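PDB 3ELX: ileal bile acid-binding protein, which binds bile acids such as cholate and probably also fatty acids, as a cytoplasmic lipid carrier. Local coordinates for residues E72-T77 with K82-V87; E11-E16 with G109-E114; E19-L24 with P99-T104. One frame throughout, in Å; residues are numbered along the deposited sequence.

Contact 1: E72-T77 with K82-V87; sequences ESDMET and KFKGIV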
ATOM      1  N   GLU A  72       6.624 -16.800  -5.307  1.00 13.30           N
ATOM      2  CA  GLU A  72       5.206 -16.704  -5.661  1.00 13.65           C
ATOM      3  C   GLU A  72       4.345 -16.765  -4.408  1.00 12.64           C
ATOM      4  O   GLU A  72       4.443 -17.713  -3.616  1.00 12.41           O
ATOM      5  CB  GLU A  72       4.778 -17.832  -6.602  1.00 13.56           C
ATOM      6  CG  GLU A  72       5.363 -17.787  -7.991  1.00 16.30           C
ATOM      7  CD  GLU A  72       4.842 -18.914  -8.859  1.00 16.97           C
ATOM      8  OE1 GLU A  72       5.308 -19.033 -10.014  1.00 22.76           O
ATOM      9  OE2 GLU A  72       3.968 -19.684  -8.394  1.00 20.87           O
ATOM     10  N   SER A  73       3.500 -15.755  -4.237  1.00 12.07           N
ATOM     11  CA  SER A  73       2.669 -15.649  -3.041  1.00 11.79           C
ATOM     12  C   SER A  73       1.230 -15.331  -3.390  1.00 12.34           C
ATOM     13  O   SER A  73       0.968 -14.511  -4.265  1.00 12.08           O
ATOM     14  CB  SER A  73       3.201 -14.547  -2.122  1.00 12.72           C
ATOM     15  OG  SER A  73       4.537 -14.803  -1.721  1.00 12.84           O
ATOM     16  N   ASP A  74       0.303 -15.988  -2.701  1.00 12.88           N
ATOM     17  CA  ASP A  74      -1.110 -15.669  -2.830  1.00 13.80           C
ATOM     18  C   ASP A  74      -1.369 -14.314  -2.185  1.00 14.40           C
ATOM     19  O   ASP A  74      -1.031 -14.104  -1.014  1.00 14.76           O
ATOM     20  CB  ASP A  74      -1.962 -16.742  -2.138  1.00 14.55           C
ATOM     21  CG  ASP A  74      -1.905 -18.088  -2.849  1.00 17.52           C
ATOM     22  OD1 ASP A  74      -1.823 -18.118  -4.094  1.00 19.61           O
ATOM     23  OD2 ASP A  74      -1.957 -19.129  -2.156  1.00 22.78           O
ATOM     24  N   MET A  75      -1.951 -13.396  -2.953  1.00 14.14           N
ATOM     25  CA  MET A  75      -2.269 -12.056  -2.452  1.00 15.94           C
ATOM     26  C   MET A  75      -3.677 -11.621  -2.847  1.00 15.29           C
ATOM     27  O   MET A  75      -4.361 -12.314  -3.601  1.00 14.20           O
ATOM     28  CB  MET A  75      -1.218 -11.047  -2.927  1.00 15.71           C
ATOM     29  CG  MET A  75       0.123 -11.170  -2.178  1.00 17.34           C
ATOM     30  SD  MET A  75       1.432 -10.132  -2.849  1.00 20.71           S
ATOM     31  CE  MET A  75       1.927 -11.044  -4.267  1.00 21.25           C
ATOM     32  N   GLU A  76      -4.109 -10.485  -2.307  1.00 16.36           N
ATOM     33  CA  GLU A  76      -5.433  -9.943  -2.595  1.00 18.48           C
ATOM     34  C   GLU A  76      -5.319  -8.434  -2.800  1.00 17.80           C
ATOM     35  O   GLU A  76      -4.483  -7.760  -2.192  1.00 18.23           O
ATOM     36  CB  GLU A  76      -6.422 -10.259  -1.451  1.00 18.58           C
ATOM     37  CG  GLU A  76      -7.890  -9.941  -1.749  1.00 22.50           C
ATOM     38  CD  GLU A  76      -8.724  -9.670  -0.489  1.00 22.24           C
ATOM     39  OE1 GLU A  76      -8.635  -8.548   0.085  1.00 25.95           O
ATOM     40  OE2 GLU A  76      -9.494 -10.575  -0.088  1.00 27.17           O
ATOM     41  N   THR A  77      -6.158  -7.906  -3.681  1.00 17.54           N
ATOM     42  CA  THR A  77      -6.234  -6.468  -3.868  1.00 17.55           C
ATOM     43  C   THR A  77      -7.143  -5.882  -2.794  1.00 18.35           C
ATOM     44  O   THR A  77      -7.910  -6.604  -2.155  1.00 18.26           O
ATOM     45  CB  THR A  77      -6.814  -6.115  -5.244  1.00 17.62           C
ATOM     46  OG1 THR A  77      -8.178  -6.549  -5.310  1.00 16.52           O
ATOM     47  CG2 THR A  77      -6.019  -6.783  -6.355  1.00 17.32           C
ATOM     48  N   LYS A  82      -8.298 -11.838  -5.935  1.00 17.31           N
ATOM     49  CA  LYS A  82      -7.192 -12.720  -5.586  1.00 16.23           C
ATOM     50  C   LYS A  82      -6.229 -12.874  -6.751  1.00 15.39           C
ATOM     51  O   LYS A  82      -6.634 -13.020  -7.904  1.00 15.07           O
ATOM     52  CB  LYS A  82      -7.711 -14.096  -5.151  1.00 16.77           C
ATOM     53  CG  LYS A  82      -8.684 -14.053  -3.978  1.00 18.01           C
ATOM     54  CD  LYS A  82      -9.281 -15.428  -3.733  1.00 20.88           C
ATOM     55  CE  LYS A  82     -10.446 -15.358  -2.752  1.00 22.68           C
ATOM     56  NZ  LYS A  82     -11.203 -16.638  -2.713  1.00 24.55           N
ATOM     57  N   PHE A  83      -4.939 -12.818  -6.442  1.00 13.66           N
ATOM     58  CA  PHE A  83      -3.912 -13.034  -7.448  1.00 13.13           C
ATOM     59  C   PHE A  83      -2.711 -13.738  -6.836  1.00 13.08           C
ATOM     60  O   PHE A  83      -2.641 -13.929  -5.619  1.00 13.49           O
ATOM     61  CB  PHE A  83      -3.519 -11.717  -8.153  1.00 12.95           C
ATOM     62  CG  PHE A  83      -2.809 -10.717  -7.270  1.00 11.74           C
ATOM     63  CD1 PHE A  83      -3.524  -9.872  -6.420  1.00 11.87           C
ATOM     64  CD2 PHE A  83      -1.423 -10.581  -7.328  1.00 11.50           C
ATOM     65  CE1 PHE A  83      -2.865  -8.942  -5.621  1.00 12.28           C
ATOM     66  CE2 PHE A  83      -0.752  -9.652  -6.539  1.00 11.66           C
ATOM     67  CZ  PHE A  83      -1.469  -8.821  -5.679  1.00 11.75           C
ATOM     68  N   LYS A  84      -1.798 -14.172  -7.692  1.00 12.61           N
ATOM     69  CA  LYS A  84      -0.528 -14.692  -7.238  1.00 12.61           C
ATOM     70  C   LYS A  84       0.561 -13.774  -7.777  1.00 11.89           C
ATOM     71  O   LYS A  84       0.566 -13.415  -8.959  1.00 11.91           O
ATOM     72  CB  LYS A  84      -0.327 -16.137  -7.681  1.00 13.32           C
ATOM     73  CG  LYS A  84       0.851 -16.821  -6.995  1.00 16.56           C
ATOM     74  CD  LYS A  84       0.849 -18.329  -7.217  1.00 21.66           C
ATOM     75  CE  LYS A  84       0.306 -19.063  -6.007  1.00 24.24           C
ATOM     76  NZ  LYS A  84       1.225 -18.964  -4.828  1.00 26.70           N
ATOM     77  N   GLY A  85       1.460 -13.362  -6.894  1.00 10.89           N
ATOM     78  CA  GLY A  85       2.476 -12.400  -7.294  1.00 10.85           C
ATOM     79  C   GLY A  85       3.835 -12.669  -6.702  1.00 11.06           C
ATOM     80  O   GLY A  85       3.965 -13.373  -5.693  1.00 10.92           O
ATOM     81  N   ILE A  86       4.843 -12.071  -7.330  1.00  9.93           N
ATOM     82  CA  ILE A  86       6.210 -12.146  -6.844  1.00  9.79           C
ATOM     83  C   ILE A  86       6.688 -10.739  -6.529  1.00  9.96           C
ATOM     84  O   ILE A  86       6.918  -9.916  -7.425  1.00 10.60           O
ATOM     85  CB  ILE A  86       7.167 -12.851  -7.843  1.00  9.34           C
ATOM     86  CG1 ILE A  86       6.587 -14.194  -8.302  1.00  9.54           C
ATOM     87  CG2 ILE A  86       8.550 -13.038  -7.202  1.00 10.25           C
ATOM     88  CD1 ILE A  86       7.346 -14.836  -9.440  1.00 10.86           C
ATOM     89  N   VAL A  87       6.820 -10.474  -5.240  1.00  9.32           N
ATOM     90  CA  VAL A  87       7.263  -9.177  -4.740  1.00  9.51           C
ATOM     91  C   VAL A  87       8.788  -9.122  -4.800  1.00  9.76           C
ATOM     92  O   VAL A  87       9.464 -10.114  -4.526  1.00 10.09           O
ATOM     93  CB  VAL A  87       6.771  -8.985  -3.284  1.00  8.95           C
ATOM     94  CG1 VAL A  87       7.252  -7.641  -2.715  1.00 10.60           C
ATOM     95  CG2 VAL A  87       5.252  -9.080  -3.248  1.00 10.19           C
TER
HETATM   96  O   HOH W   1       2.933 -21.065  -6.342  1.00 48.73           O
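The first torsion of F83 leans its ring toward the strand of M75: CG sits between the backbone N and the carbonyl carbon (chi1 67°). M75 CB lies over one face of that ring, offset toward the rim, as a CH-pi contact; CB is 3.5 Å from F83 CZ. In M75, CG lies anti to the carbonyl carbon and the chain bends at its end, chi3 -78°, which carries the methyl group back over G85. The M75 sulfur stands obliquely to the F83 ring, a Met-aromatic contact, and also touches V87. M75 CE is pressed tightly on G85, 3.4 Å from G85 CA. G85, having no side chain, leaves the place that the methyl occupies. T77 CG2 approaches the ring obliquely. F67 of strand 61-68 also packs against M75 and V87.

D74 and K84 extend from the other face of the hairpin. K84 bends at its last two torsions and swings NZ across to D74. The salt bridge runs from D74 OD1 to K84 NZ at 3.2 Å. E72 crosses the lysine at about a right angle. Its OE2 is too far from NZ for a salt bridge, and one water links the two, receiving a bond from NZ and giving one to OE2.

Two hydrogen-bonded pairs hold the backbones. M75 N to F83 O is 2.8 Å and almost straight, at 176°. F83 N bonds back to M75 O. S73 and G85 form the second pair. This is an antiparallel beta hairpin, strands 73-76 and 82-90, in the beta-barrel of the fatty-acid binding protein fold. V87 touches L94, a cholate-site residue.

Contact 2: E11-E16 with G109-E114; sequences ETESQE and GGKLVE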
ATOM      1  N   GLU A  11       0.462   5.030  10.778  1.00  9.37           N
ATOM      2  CA  GLU A  11      -0.772   5.725  10.400  1.00  9.69           C
ATOM      3  C   GLU A  11      -0.487   6.860   9.434  1.00  9.82           C
ATOM      4  O   GLU A  11       0.458   7.634   9.628  1.00  9.87           O
ATOM      5  CB  GLU A  11      -1.467   6.271  11.647  1.00  9.83           C
ATOM      6  CG  GLU A  11      -2.817   6.916  11.412  1.00 10.63           C
ATOM      7  CD  GLU A  11      -3.342   7.531  12.699  1.00 13.47           C
ATOM      8  OE1 GLU A  11      -4.239   6.929  13.341  1.00 13.93           O
ATOM      9  OE2 GLU A  11      -2.828   8.611  13.085  1.00 13.84           O
ATOM     10  N   THR A  12      -1.302   6.948   8.391  1.00 10.26           N
ATOM     11  CA  THR A  12      -1.124   7.974   7.365  1.00 11.72           C
ATOM     12  C   THR A  12      -1.014   9.352   8.001  1.00 12.66           C
ATOM     13  O   THR A  12      -1.837   9.729   8.828  1.00 12.59           O
ATOM     14  CB  THR A  12      -2.291   7.958   6.387  1.00 11.91           C
ATOM     15  OG1 THR A  12      -2.418   6.644   5.829  1.00 13.04           O
ATOM     16  CG2 THR A  12      -2.051   8.954   5.268  1.00 13.78           C
ATOM     17  N   GLU A  13       0.005  10.102   7.587  1.00 13.74           N
ATOM     18  CA  GLU A  13       0.270  11.448   8.109  1.00 16.52           C
ATOM     19  C   GLU A  13       0.184  12.464   6.971  1.00 17.03           C
ATOM     20  O   GLU A  13      -0.384  13.552   7.135  1.00 17.29           O
ATOM     21  CB  GLU A  13       1.651  11.446   8.764  1.00 16.74           C
ATOM     22  CG  GLU A  13       2.171  12.761   9.287  1.00 19.40           C
ATOM     23  CD  GLU A  13       3.575  12.628   9.854  1.00 18.98           C
ATOM     24  OE1 GLU A  13       3.825  13.180  10.945  1.00 24.04           O
ATOM     25  OE2 GLU A  13       4.431  11.983   9.205  1.00 23.41           O
ATOM     26  N   SER A  14       0.728  12.077   5.818  1.00 17.52           N
ATOM     27  CA  SER A  14       0.757  12.898   4.603  1.00 18.13           C
ATOM     28  C   SER A  14       0.239  12.066   3.435  1.00 17.93           C
ATOM     29  O   SER A  14       0.455  10.852   3.373  1.00 17.70           O
ATOM     30  CB  SER A  14       2.186  13.349   4.296  1.00 18.25           C
ATOM     31  OG  SER A  14       2.757  14.030   5.400  1.00 21.13           O
ATOM     32  N   GLN A  15      -0.429  12.728   2.497  1.00 17.62           N
ATOM     33  CA  GLN A  15      -1.003  12.049   1.349  1.00 17.50           C
ATOM     34  C   GLN A  15      -1.059  13.005   0.167  1.00 17.06           C
ATOM     35  O   GLN A  15      -1.580  14.105   0.299  1.00 17.06           O
ATOM     36  CB  GLN A  15      -2.402  11.567   1.708  1.00 18.07           C
ATOM     37  CG  GLN A  15      -2.931  10.456   0.828  1.00 19.54           C
ATOM     38  CD  GLN A  15      -4.057   9.694   1.497  1.00 21.55           C
ATOM     39  OE1 GLN A  15      -3.850   8.614   2.060  1.00 23.66           O
ATOM     40  NE2 GLN A  15      -5.253  10.268   1.472  1.00 22.40           N
ATOM     41  N   GLU A  16      -0.523  12.585  -0.977  1.00 16.09           N
ATOM     42  CA  GLU A  16      -0.562  13.398  -2.199  1.00 16.02           C
ATOM     43  C   GLU A  16      -1.073  12.564  -3.361  1.00 14.87           C
ATOM     44  O   GLU A  16      -0.685  11.405  -3.508  1.00 13.81           O
ATOM     45  CB  GLU A  16       0.827  13.927  -2.564  1.00 15.86           C
ATOM     46  CG  GLU A  16       1.381  14.999  -1.649  1.00 18.14           C
ATOM     47  CD  GLU A  16       2.691  15.559  -2.174  1.00 19.07           C
ATOM     48  OE1 GLU A  16       2.657  16.464  -3.036  1.00 23.41           O
ATOM     49  OE2 GLU A  16       3.760  15.085  -1.731  1.00 24.17           O
ATOM     50  N   GLY A 109      13.520   8.174   6.254  1.00 17.87           N
ATOM     51  CA  GLY A 109      13.493   9.177   7.318  1.00 17.52           C
ATOM     52  C   GLY A 109      12.606   8.765   8.479  1.00 17.50           C
ATOM     53  O   GLY A 109      11.955   9.608   9.109  1.00 18.13           O
ATOM     54  N   GLY A 110      12.581   7.463   8.752  1.00 16.84           N
ATOM     55  CA  GLY A 110      11.800   6.896   9.841  1.00 15.80           C
ATOM     56  C   GLY A 110      10.315   6.752   9.555  1.00 15.18           C
ATOM     57  O   GLY A 110       9.560   6.328  10.432  1.00 14.99           O
ATOM     58  N   LYS A 111       9.904   7.109   8.338  1.00 14.31           N
ATOM     59  CA  LYS A 111       8.489   7.060   7.940  1.00 13.13           C
ATOM     60  C   LYS A 111       8.265   5.976   6.896  1.00 12.42           C
ATOM     61  O   LYS A 111       9.169   5.661   6.127  1.00 12.07           O
ATOM     62  CB  LYS A 111       8.033   8.389   7.343  1.00 13.01           C
ATOM     63  CG  LYS A 111       8.498   9.625   8.084  1.00 15.08           C
ATOM     64  CD  LYS A 111       7.551   9.993   9.173  1.00 17.33           C
ATOM     65  CE  LYS A 111       8.002  11.306   9.782  1.00 18.66           C
ATOM     66  NZ  LYS A 111       6.850  12.136  10.164  1.00 22.43           N
ATOM     67  N   LEU A 112       7.058   5.423   6.872  1.00 11.13           N
ATOM     68  CA  LEU A 112       6.659   4.460   5.844  1.00 10.97           C
ATOM     69  C   LEU A 112       6.146   5.236   4.640  1.00 10.65           C
ATOM     70  O   LEU A 112       5.142   5.937   4.739  1.00 10.48           O
ATOM     71  CB  LEU A 112       5.571   3.525   6.386  1.00 10.52           C
ATOM     72  CG  LEU A 112       4.963   2.499   5.425  1.00 11.70           C
ATOM     73  CD1 LEU A 112       5.988   1.486   5.016  1.00 14.18           C
ATOM     74  CD2 LEU A 112       3.746   1.819   6.055  1.00 11.89           C
ATOM     75  N   VAL A 113       6.840   5.122   3.506  1.00 10.21           N
ATOM     76  CA  VAL A 113       6.458   5.862   2.309  1.00 10.66           C
ATOM     77  C   VAL A 113       6.003   4.899   1.229  1.00 10.73           C
ATOM     78  O   VAL A 113       6.784   4.063   0.773  1.00 11.19           O
ATOM     79  CB  VAL A 113       7.617   6.719   1.772  1.00 11.18           C
ATOM     80  CG1 VAL A 113       7.141   7.530   0.574  1.00 11.98           C
ATOM     81  CG2 VAL A 113       8.152   7.657   2.874  1.00 11.61           C
ATOM     82  N   GLU A 114       4.744   5.037   0.829  1.00 10.29           N
ATOM     83  CA  GLU A 114       4.101   4.108  -0.096  1.00 11.00           C
ATOM     84  C   GLU A 114       3.676   4.854  -1.346  1.00 10.60           C
ATOM     85  O   GLU A 114       2.907   5.809  -1.267  1.00 11.06           O
ATOM     86  CB  GLU A 114       2.893   3.463   0.566  1.00 11.74           C
ATOM     87  CG  GLU A 114       3.255   2.616   1.764  1.00 13.59           C
ATOM     88  CD  GLU A 114       2.035   2.036   2.441  1.00 19.34           C
ATOM     89  OE1 GLU A 114       1.548   0.980   1.982  1.00 20.71           O
ATOM     90  OE2 GLU A 114       1.564   2.639   3.426  1.00 20.71           O
TER
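E13 and K111 reach toward each other over strand 124-133, which lies between their own strands in the antiparallel beta-barrel. Their CA atoms are 9.3 Å apart, so the contact is made by side chains rather than by backbone. E13 sits in a classic beta bulge: E13 and S14 both face T130 of the intervening strand.

The two side chains cross at about a right angle. E13 is fully extended, with CG anti to the backbone N (chi1 176°), and it holds its carboxylate out at the surface. K111 is bent at chi2 (-88°) and again at its last torsion. Those bends carry its ammonium group to the carboxylate. Along the way, K111 touches T130 and E13 touches K132, so the bridge is laid against the middle strand. With a leucine in place of K111, the E13 carboxylate would probably lose its positive mate and be freer to turn.

The grip is uneven. K111 NZ donates to E13 OE2 at 2.6 Å, a short salt bridge. E13 OE1 is 3.3 Å from K111 NZ. The bonded oxygen, OE2, receives NZ on its syn lone pair, the side facing OE1.

Contact 3: E19-L24 with P99-T104; sequences EPFCKL and PKYQQT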
ATOM      1  N   GLU A  19      -6.952  11.870  -5.033  1.00 15.19           N
ATOM      2  CA  GLU A  19      -8.101  11.978  -5.932  1.00 15.92           C
ATOM      3  C   GLU A  19      -7.806  11.584  -7.388  1.00 15.64           C
ATOM      4  O   GLU A  19      -8.524  10.751  -7.934  1.00 16.17           O
ATOM      5  CB  GLU A  19      -8.780  13.341  -5.804  1.00 16.30           C
ATOM      6  CG  GLU A  19      -9.284  13.565  -4.389  1.00 19.31           C
ATOM      7  CD  GLU A  19     -10.174  14.772  -4.221  1.00 22.87           C
ATOM      8  OE1 GLU A  19     -10.667  15.325  -5.239  1.00 25.07           O
ATOM      9  OE2 GLU A  19     -10.389  15.158  -3.045  1.00 25.52           O
ATOM     10  N   PRO A  20      -6.754  12.155  -8.014  1.00 15.67           N
ATOM     11  CA  PRO A  20      -6.454  11.707  -9.380  1.00 15.27           C
ATOM     12  C   PRO A  20      -6.131  10.215  -9.495  1.00 15.07           C
ATOM     13  O   PRO A  20      -6.525   9.585 -10.478  1.00 15.04           O
ATOM     14  CB  PRO A  20      -5.232  12.549  -9.772  1.00 15.23           C
ATOM     15  CG  PRO A  20      -5.265  13.721  -8.866  1.00 15.87           C
ATOM     16  CD  PRO A  20      -5.829  13.216  -7.577  1.00 15.65           C
ATOM     17  N   PHE A  21      -5.434   9.652  -8.506  1.00 14.78           N
ATOM     18  CA  PHE A  21      -5.093   8.232  -8.542  1.00 14.68           C
ATOM     19  C   PHE A  21      -6.356   7.376  -8.452  1.00 15.44           C
ATOM     20  O   PHE A  21      -6.545   6.463  -9.248  1.00 15.26           O
ATOM     21  CB  PHE A  21      -4.108   7.852  -7.429  1.00 14.55           C
ATOM     22  CG  PHE A  21      -3.814   6.376  -7.369  1.00 13.60           C
ATOM     23  CD1 PHE A  21      -2.835   5.811  -8.182  1.00 13.79           C
ATOM     24  CD2 PHE A  21      -4.531   5.543  -6.509  1.00 12.71           C
ATOM     25  CE1 PHE A  21      -2.580   4.444  -8.133  1.00 14.08           C
ATOM     26  CE2 PHE A  21      -4.275   4.174  -6.458  1.00 13.53           C
ATOM     27  CZ  PHE A  21      -3.300   3.628  -7.274  1.00 13.29           C
ATOM     28  N   CYS A  22      -7.219   7.687  -7.488  1.00 16.31           N
ATOM     29  CA  CYS A  22      -8.436   6.909  -7.290  1.00 17.85           C
ATOM     30  C   CYS A  22      -9.357   7.013  -8.506  1.00 18.24           C
ATOM     31  O   CYS A  22      -9.968   6.025  -8.915  1.00 18.61           O
ATOM     32  CB  CYS A  22      -9.157   7.343  -6.019  1.00 18.02           C
ATOM     33  SG  CYS A  22      -8.353   6.825  -4.496  1.00 20.45           S
ATOM     34  N   LYS A  23      -9.433   8.203  -9.091  1.00 18.57           N
ATOM     35  CA  LYS A  23     -10.208   8.411 -10.315  1.00 19.79           C
ATOM     36  C   LYS A  23      -9.666   7.591 -11.484  1.00 20.13           C
ATOM     37  O   LYS A  23     -10.441   7.038 -12.275  1.00 20.25           O
ATOM     38  CB  LYS A  23     -10.253   9.893 -10.682  1.00 19.66           C
ATOM     39  CG  LYS A  23     -11.198  10.722  -9.815  1.00 20.41           C
ATOM     40  CD  LYS A  23     -11.273  12.168 -10.285  1.00 20.99           C
ATOM     41  CE  LYS A  23     -10.080  12.987  -9.808  1.00 23.61           C
ATOM     42  NZ  LYS A  23     -10.057  14.342 -10.425  1.00 25.44           N
ATOM     43  N   LEU A  24      -8.342   7.504 -11.594  1.00 20.59           N
ATOM     44  CA  LEU A  24      -7.725   6.789 -12.713  1.00 21.30           C
ATOM     45  C   LEU A  24      -7.957   5.280 -12.628  1.00 21.93           C
ATOM     46  O   LEU A  24      -8.271   4.646 -13.639  1.00 22.16           O
ATOM     47  CB  LEU A  24      -6.229   7.112 -12.830  1.00 21.29           C
ATOM     48  CG  LEU A  24      -5.472   6.543 -14.039  1.00 21.32           C
ATOM     49  CD1 LEU A  24      -6.038   7.042 -15.367  1.00 22.40           C
ATOM     50  CD2 LEU A  24      -3.984   6.850 -13.943  1.00 21.10           C
ATOM     51  N   PRO A  99      -2.531  -5.856 -10.044  1.00 11.63           N
ATOM     52  CA  PRO A  99      -3.248  -5.791 -11.314  1.00 11.77           C
ATOM     53  C   PRO A  99      -3.406  -4.381 -11.899  1.00 12.23           C
ATOM     54  O   PRO A  99      -3.160  -4.182 -13.094  1.00 13.30           O
ATOM     55  CB  PRO A  99      -4.610  -6.380 -10.953  1.00 11.72           C
ATOM     56  CG  PRO A  99      -4.256  -7.432  -9.956  1.00 11.81           C
ATOM     57  CD  PRO A  99      -3.236  -6.721  -9.076  1.00 11.40           C
ATOM     58  N   LYS A 100      -3.780  -3.421 -11.060  1.00 12.21           N
ATOM     59  CA  LYS A 100      -4.175  -2.083 -11.531  1.00 12.84           C
ATOM     60  C   LYS A 100      -3.101  -0.999 -11.403  1.00 12.10           C
ATOM     61  O   LYS A 100      -3.269   0.103 -11.918  1.00 12.05           O
ATOM     62  CB  LYS A 100      -5.453  -1.627 -10.808  1.00 13.68           C
ATOM     63  CG  LYS A 100      -6.737  -2.210 -11.409  1.00 16.29           C
ATOM     64  CD  LYS A 100      -7.961  -1.364 -11.078  1.00 22.28           C
ATOM     65  CE  LYS A 100      -8.804  -1.995  -9.980  1.00 24.87           C
ATOM     66  NZ  LYS A 100      -9.751  -3.000 -10.542  1.00 26.41           N
ATOM     67  N   TYR A 101      -2.007  -1.294 -10.710  1.00 11.40           N
ATOM     68  CA  TYR A 101      -0.988  -0.271 -10.451  1.00 10.95           C
ATOM     69  C   TYR A 101       0.281  -0.911  -9.918  1.00 10.71           C
ATOM     70  O   TYR A 101       0.270  -2.078  -9.506  1.00 11.14           O
ATOM     71  CB  TYR A 101      -1.497   0.789  -9.455  1.00 11.65           C
ATOM     72  CG  TYR A 101      -1.962   0.222  -8.126  1.00 11.87           C
ATOM     73  CD1 TYR A 101      -1.108   0.154  -7.036  1.00 11.19           C
ATOM     74  CD2 TYR A 101      -3.270  -0.243  -7.967  1.00 12.40           C
ATOM     75  CE1 TYR A 101      -1.537  -0.376  -5.811  1.00 12.04           C
ATOM     76  CE2 TYR A 101      -3.709  -0.772  -6.757  1.00 13.25           C
ATOM     77  CZ  TYR A 101      -2.840  -0.832  -5.684  1.00 13.15           C
ATOM     78  OH  TYR A 101      -3.290  -1.354  -4.485  1.00 15.64           O
ATOM     79  N   GLN A 102       1.370  -0.147  -9.953  1.00  9.95           N
ATOM     80  CA  GLN A 102       2.631  -0.553  -9.341  1.00  9.80           C
ATOM     81  C   GLN A 102       2.719   0.074  -7.968  1.00 10.46           C
ATOM     82  O   GLN A 102       2.391   1.251  -7.813  1.00 10.52           O
ATOM     83  CB  GLN A 102       3.814  -0.061 -10.178  1.00  9.88           C
ATOM     84  CG  GLN A 102       3.985  -0.827 -11.472  1.00  9.73           C
ATOM     85  CD  GLN A 102       4.173  -2.313 -11.231  1.00  9.65           C
ATOM     86  OE1 GLN A 102       3.295  -3.119 -11.553  1.00  9.83           O
ATOM     87  NE2 GLN A 102       5.312  -2.680 -10.654  1.00 10.36           N
ATOM     88  N   GLN A 103       3.138  -0.711  -6.979  1.00 10.13           N
ATOM     89  CA  GLN A 103       3.278  -0.197  -5.608  1.00 11.27           C
ATOM     90  C   GLN A 103       4.727  -0.292  -5.179  1.00 12.23           C
ATOM     91  O   GLN A 103       5.315  -1.357  -5.265  1.00 13.17           O
ATOM     92  CB  GLN A 103       2.451  -1.049  -4.646  1.00 11.37           C
ATOM     93  CG  GLN A 103       2.497  -0.562  -3.220  1.00 12.63           C
ATOM     94  CD  GLN A 103       1.805   0.766  -3.081  1.00 14.98           C
ATOM     95  OE1 GLN A 103       0.846   1.046  -3.791  1.00 16.88           O
ATOM     96  NE2 GLN A 103       2.307   1.611  -2.190  1.00 19.12           N
ATOM     97  N   THR A 104       5.310   0.816  -4.727  1.00 12.77           N
ATOM     98  CA  THR A 104       6.663   0.765  -4.163  1.00 13.82           C
ATOM     99  C   THR A 104       6.583   1.256  -2.738  1.00 14.38           C
ATOM    100  O   THR A 104       5.899   2.237  -2.459  1.00 15.40           O
ATOM    101  CB  THR A 104       7.678   1.622  -4.935  1.00 14.95           C
ATOM    102  OG1 THR A 104       7.366   3.010  -4.761  1.00 19.09           O
ATOM    103  CG2 THR A 104       7.673   1.266  -6.402  1.00 14.72           C
TER
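The aromatic contact is between F21 and Y101. It is a T-shaped, edge-to-face pair. F21 offers the edge and Y101 the face. The ring centroids are 5.4 Å apart, and the planes stand at 82° to each other. F21 CZ leads, 3.8 Å from Y101 CG, and it comes down toward the rim of the tyrosine ring rather than over its middle. In F21, CG is anti to the backbone N (chi1 176°), which sends the ring out from the helix toward the barrel. Y101 stacks in addition with F98.

The apolar contact continues past the ring. F21 CE1 reaches Y101 CB at 4.0 Å, and CZ lies at the same distance from that carbon. F21 also touches S116 and A118 of strand 111-119.

In the fatty-acid binding protein fold, a helix-turn-helix covers one end of the beta-barrel. Here F21 belongs to helix 18-24, and Y101 belongs to segment 99-104, which carries strand 102-108 of the barrel. The pair therefore joins the cap to the barrel. Y101 binds cholate in another structure of this protein, at two of the cholate sites. V78 shares both, and the side chains of V78 and Y101 come within about 4 Å.

Contact 2 is a surface contact, while contacts 1 and 3 are partly buried. All three reach the same antiparallel sheet. Contact 1 joins two neighbouring strands, so backbone bonds, apolar packing and a salt bridge act together. Contact 2 spans an intervening strand and rests on charge. Contact 3 brings a helix to the barrel through aromatic rings. Contacts 1 and 3 meet where P99 packs on T77 and F83, although their centres are about 17 Å apart. Contacts 2 and 3 touch through E114 and Q103, on adjacent strands. Contacts 1 and 2 do not touch, and they lie on opposite sides of the chain's centre.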